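PDB 2P67: LAO/AO transport system kinase from Escherichia coli, which belongs to the MeaB family of proteins with a P-loop NTPase fold. Local coordinates for residues I81-S95 / L113-S126. Sequence-based numbering, arbitrary orientation.
Sequences IREGLKVAVIAVDPS and LARAEAAFIRPVPS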
# COMPACT_ATOMS: atom_id res chain seq x y z
N ILE A 81 -27.94 -12.72 18.37
CA ILE A 81 -28.48 -13.88 19.08
C ILE A 81 -30.00 -13.80 19.15
O ILE A 81 -30.69 -14.81 18.91
CB ILE A 81 -27.83 -14.05 20.47
CG1 ILE A 81 -26.39 -14.54 20.31
CG2 ILE A 81 -28.64 -15.04 21.34
CD1 ILE A 81 -25.52 -14.19 21.46
N ARG A 82 -30.53 -12.62 19.45
CA ARG A 82 -31.98 -12.39 19.37
C ARG A 82 -32.55 -12.73 18.00
O ARG A 82 -33.69 -13.20 17.92
CB ARG A 82 -32.33 -10.96 19.75
CG ARG A 82 -32.50 -10.76 21.24
CD ARG A 82 -32.93 -9.35 21.55
NE ARG A 82 -31.80 -8.59 22.08
CZ ARG A 82 -31.26 -7.51 21.51
NH1 ARG A 82 -30.24 -6.93 22.10
NH2 ARG A 82 -31.76 -6.99 20.40
N GLU A 83 -31.78 -12.51 16.93
CA GLU A 83 -32.20 -12.89 15.57
C GLU A 83 -32.15 -14.40 15.36
O GLU A 83 -32.44 -14.88 14.26
CB GLU A 83 -31.33 -12.20 14.51
CG GLU A 83 -31.46 -10.67 14.41
CD GLU A 83 -32.77 -10.21 13.80
OE1 GLU A 83 -33.21 -10.77 12.76
OE2 GLU A 83 -33.37 -9.25 14.34
N GLY A 84 -31.75 -15.13 16.39
CA GLY A 84 -31.61 -16.59 16.33
C GLY A 84 -30.31 -17.07 15.67
O GLY A 84 -30.25 -18.19 15.17
N LEU A 85 -29.27 -16.22 15.67
CA LEU A 85 -27.99 -16.61 15.06
C LEU A 85 -26.97 -17.04 16.12
O LEU A 85 -27.06 -16.65 17.29
CB LEU A 85 -27.41 -15.46 14.20
CG LEU A 85 -28.26 -14.97 13.01
CD1 LEU A 85 -27.75 -13.62 12.50
CD2 LEU A 85 -28.32 -16.00 11.90
N LYS A 86 -26.00 -17.84 15.69
CA LYS A 86 -24.88 -18.27 16.52
C LYS A 86 -23.69 -17.39 16.12
O LYS A 86 -23.33 -17.33 14.93
CB LYS A 86 -24.57 -19.75 16.27
CG LYS A 86 -25.71 -20.70 16.72
CD LYS A 86 -25.49 -22.14 16.22
CE LYS A 86 -25.81 -22.28 14.72
NZ LYS A 86 -25.59 -23.67 14.20
N VAL A 87 -23.10 -16.70 17.10
CA VAL A 87 -21.99 -15.78 16.83
C VAL A 87 -20.74 -16.10 17.67
O VAL A 87 -20.83 -16.30 18.89
CB VAL A 87 -22.41 -14.27 16.98
CG1 VAL A 87 -22.84 -13.95 18.39
CG2 VAL A 87 -21.29 -13.32 16.52
N ALA A 88 -19.60 -16.14 16.99
CA ALA A 88 -18.30 -16.38 17.62
C ALA A 88 -17.51 -15.08 17.53
O ALA A 88 -17.62 -14.35 16.52
CB ALA A 88 -17.54 -17.50 16.89
N VAL A 89 -16.74 -14.80 18.58
CA VAL A 89 -15.88 -13.60 18.63
C VAL A 89 -14.43 -14.04 18.85
O VAL A 89 -14.12 -14.73 19.84
CB VAL A 89 -16.35 -12.63 19.73
CG1 VAL A 89 -15.43 -11.39 19.78
CG2 VAL A 89 -17.76 -12.16 19.44
N ILE A 90 -13.56 -13.65 17.92
CA ILE A 90 -12.13 -13.91 18.02
C ILE A 90 -11.48 -12.57 18.38
O ILE A 90 -11.44 -11.65 17.56
CB ILE A 90 -11.57 -14.47 16.71
CG1 ILE A 90 -12.37 -15.72 16.26
CG2 ILE A 90 -10.06 -14.70 16.81
CD1 ILE A 90 -12.41 -16.85 17.29
N ALA A 91 -11.01 -12.48 19.61
CA ALA A 91 -10.49 -11.25 20.21
C ALA A 91 -8.95 -11.21 20.13
O ALA A 91 -8.25 -11.85 20.91
CB ALA A 91 -10.99 -11.13 21.66
N VAL A 92 -8.44 -10.49 19.14
CA VAL A 92 -7.01 -10.53 18.84
C VAL A 92 -6.26 -9.48 19.65
O VAL A 92 -6.68 -8.32 19.73
CB VAL A 92 -6.72 -10.39 17.33
CG1 VAL A 92 -5.22 -10.46 17.06
CG2 VAL A 92 -7.47 -11.48 16.52
N ASP A 93 -5.16 -9.89 20.27
CA ASP A 93 -4.37 -8.92 21.03
C ASP A 93 -3.65 -7.94 20.11
O ASP A 93 -3.22 -8.31 19.00
CB ASP A 93 -3.41 -9.63 22.00
CG ASP A 93 -3.88 -9.54 23.43
OD1 ASP A 93 -3.22 -8.83 24.23
OD2 ASP A 93 -4.95 -10.11 23.75
N PRO A 94 -3.54 -6.66 20.54
CA PRO A 94 -2.81 -5.68 19.72
C PRO A 94 -1.34 -6.08 19.59
O PRO A 94 -0.79 -6.68 20.53
CB PRO A 94 -2.93 -4.37 20.51
CG PRO A 94 -3.99 -4.60 21.54
CD PRO A 94 -4.06 -6.08 21.79
N SER A 95 -0.71 -5.78 18.45
CA SER A 95 0.72 -6.05 18.23
C SER A 95 1.59 -5.34 19.26
O SER A 95 2.56 -5.91 19.76
CB SER A 95 1.16 -5.64 16.82
OG SER A 95 0.47 -6.39 15.84
N LEU A 113 -22.92 -11.10 26.54
CA LEU A 113 -22.49 -11.97 25.43
C LEU A 113 -21.79 -13.22 25.95
O LEU A 113 -21.98 -14.32 25.42
CB LEU A 113 -21.58 -11.20 24.45
CG LEU A 113 -21.42 -11.73 23.03
CD1 LEU A 113 -22.78 -11.92 22.35
CD2 LEU A 113 -20.55 -10.80 22.19
N ALA A 114 -20.98 -13.05 27.00
CA ALA A 114 -20.30 -14.16 27.68
C ALA A 114 -21.27 -15.20 28.24
O ALA A 114 -20.94 -16.39 28.35
CB ALA A 114 -19.42 -13.62 28.79
N ARG A 115 -22.47 -14.74 28.60
CA ARG A 115 -23.47 -15.59 29.24
C ARG A 115 -24.39 -16.24 28.23
O ARG A 115 -25.19 -17.09 28.59
CB ARG A 115 -24.30 -14.77 30.23
CG ARG A 115 -23.47 -14.24 31.40
CD ARG A 115 -24.29 -13.33 32.31
NE ARG A 115 -25.32 -14.06 33.04
CZ ARG A 115 -25.84 -13.67 34.20
NH1 ARG A 115 -25.41 -12.56 34.80
NH2 ARG A 115 -26.79 -14.41 34.78
N ALA A 116 -24.29 -15.83 26.96
CA ALA A 116 -25.16 -16.38 25.93
C ALA A 116 -24.64 -17.73 25.46
O ALA A 116 -23.47 -17.85 25.09
CB ALA A 116 -25.29 -15.41 24.77
N GLU A 117 -25.49 -18.75 25.47
CA GLU A 117 -25.06 -20.09 25.02
C GLU A 117 -24.86 -20.17 23.50
O GLU A 117 -24.13 -21.03 23.00
CB GLU A 117 -26.05 -21.17 25.49
CG GLU A 117 -26.09 -21.34 27.02
CD GLU A 117 -27.13 -22.36 27.49
OE1 GLU A 117 -28.00 -22.77 26.67
OE2 GLU A 117 -27.08 -22.74 28.68
N ALA A 118 -25.51 -19.25 22.77
CA ALA A 118 -25.38 -19.17 21.32
C ALA A 118 -24.18 -18.31 20.90
O ALA A 118 -23.99 -18.05 19.71
CB ALA A 118 -26.68 -18.64 20.68
N ALA A 119 -23.37 -17.88 21.88
CA ALA A 119 -22.11 -17.19 21.59
C ALA A 119 -20.87 -18.02 22.00
O ALA A 119 -20.97 -19.04 22.71
CB ALA A 119 -22.10 -15.81 22.21
N PHE A 120 -19.70 -17.58 21.53
CA PHE A 120 -18.44 -18.26 21.83
C PHE A 120 -17.36 -17.19 21.68
O PHE A 120 -17.20 -16.63 20.60
CB PHE A 120 -18.22 -19.41 20.83
CG PHE A 120 -17.07 -20.33 21.18
CD1 PHE A 120 -17.31 -21.53 21.87
CD2 PHE A 120 -15.76 -20.02 20.82
CE1 PHE A 120 -16.26 -22.40 22.22
CE2 PHE A 120 -14.70 -20.88 21.15
CZ PHE A 120 -14.96 -22.08 21.86
N ILE A 121 -16.61 -16.93 22.75
CA ILE A 121 -15.57 -15.90 22.74
C ILE A 121 -14.18 -16.49 23.01
O ILE A 121 -14.00 -17.20 24.00
CB ILE A 121 -15.87 -14.78 23.80
CG1 ILE A 121 -17.28 -14.21 23.63
CG2 ILE A 121 -14.81 -13.67 23.73
CD1 ILE A 121 -17.88 -13.63 24.91
N ARG A 122 -13.21 -16.21 22.14
CA ARG A 122 -11.85 -16.75 22.30
C ARG A 122 -10.78 -15.69 22.00
O ARG A 122 -10.83 -15.06 20.94
CB ARG A 122 -11.65 -17.96 21.38
CG ARG A 122 -10.36 -18.74 21.61
CD ARG A 122 -10.44 -19.62 22.86
NE ARG A 122 -9.20 -20.39 23.00
CZ ARG A 122 -9.14 -21.68 23.35
NH1 ARG A 122 -7.95 -22.27 23.42
NH2 ARG A 122 -10.25 -22.39 23.61
N PRO A 123 -9.81 -15.48 22.92
CA PRO A 123 -8.71 -14.55 22.69
C PRO A 123 -7.56 -15.16 21.87
O PRO A 123 -7.28 -16.36 21.96
CB PRO A 123 -8.24 -14.21 24.11
CG PRO A 123 -8.47 -15.53 24.84
CD PRO A 123 -9.75 -16.07 24.28
N VAL A 124 -6.91 -14.32 21.08
CA VAL A 124 -5.72 -14.72 20.35
C VAL A 124 -4.54 -13.88 20.85
O VAL A 124 -4.58 -12.65 20.74
CB VAL A 124 -5.90 -14.53 18.83
CG1 VAL A 124 -4.65 -14.93 18.08
CG2 VAL A 124 -7.09 -15.32 18.36
N PRO A 125 -3.51 -14.52 21.44
CA PRO A 125 -2.31 -13.82 21.93
C PRO A 125 -1.46 -13.22 20.81
O PRO A 125 -1.34 -13.84 19.74
CB PRO A 125 -1.52 -14.92 22.68
CG PRO A 125 -2.01 -16.19 22.11
CD PRO A 125 -3.44 -15.98 21.71
N SER A 126 -0.89 -12.03 21.05
CA SER A 126 0.07 -11.38 20.14
C SER A 126 1.08 -12.38 19.57
O SER A 126 1.65 -13.17 20.33
CB SER A 126 0.84 -10.29 20.90
OG SER A 126 0.02 -9.17 21.18
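Val89 uses both its N and its O on strand 119-124: its N donates to Phe120 O at 2.8 Å, and its O accepts from Arg122 N at 2.9 Å. The pattern continues as Ala91 N to Arg122 O and Val124 N to Ala91 O. At the start, Val87 N reaches Ala118 O, but Phe120 N to Val87 O is weak (N-H...O 130°). Asp93 N to Val124 O closes the ladder, and beyond it Ser126 OG donates to Pro94 O at 2.7 Å. Lys86, Ala88 and Ile90 make their backbone bonds on the other side, to Asp150, Val151 and Ile153, at the start of strand 151-157, while Arg122 NH1 is satisfied by Glu32 and Thr29.

On the face carrying Val87, Val89 and Ala119, Ile81 CD1 from the end of helix 69-82 lies 3.5 Å from Ala116 CB and also meets Leu113 and Ala119. On the face of Ala88, Ile90 and Val124, Ile90 CG2, anti to its own N, presses on Val124 CG2 at 3.4 Å, tighter than usual; Val124 also packs on Arg136 and Leu140 of helix 133-146. The register and a 22° angle between strand directions show a parallel, mildly twisted pair. Strand order 3-2-4-1-5-6-7 makes 119-124 the outermost strand, with 87-92 next to it, in the chain's parallel sheet, the alpha/beta core of a P-loop NTPase.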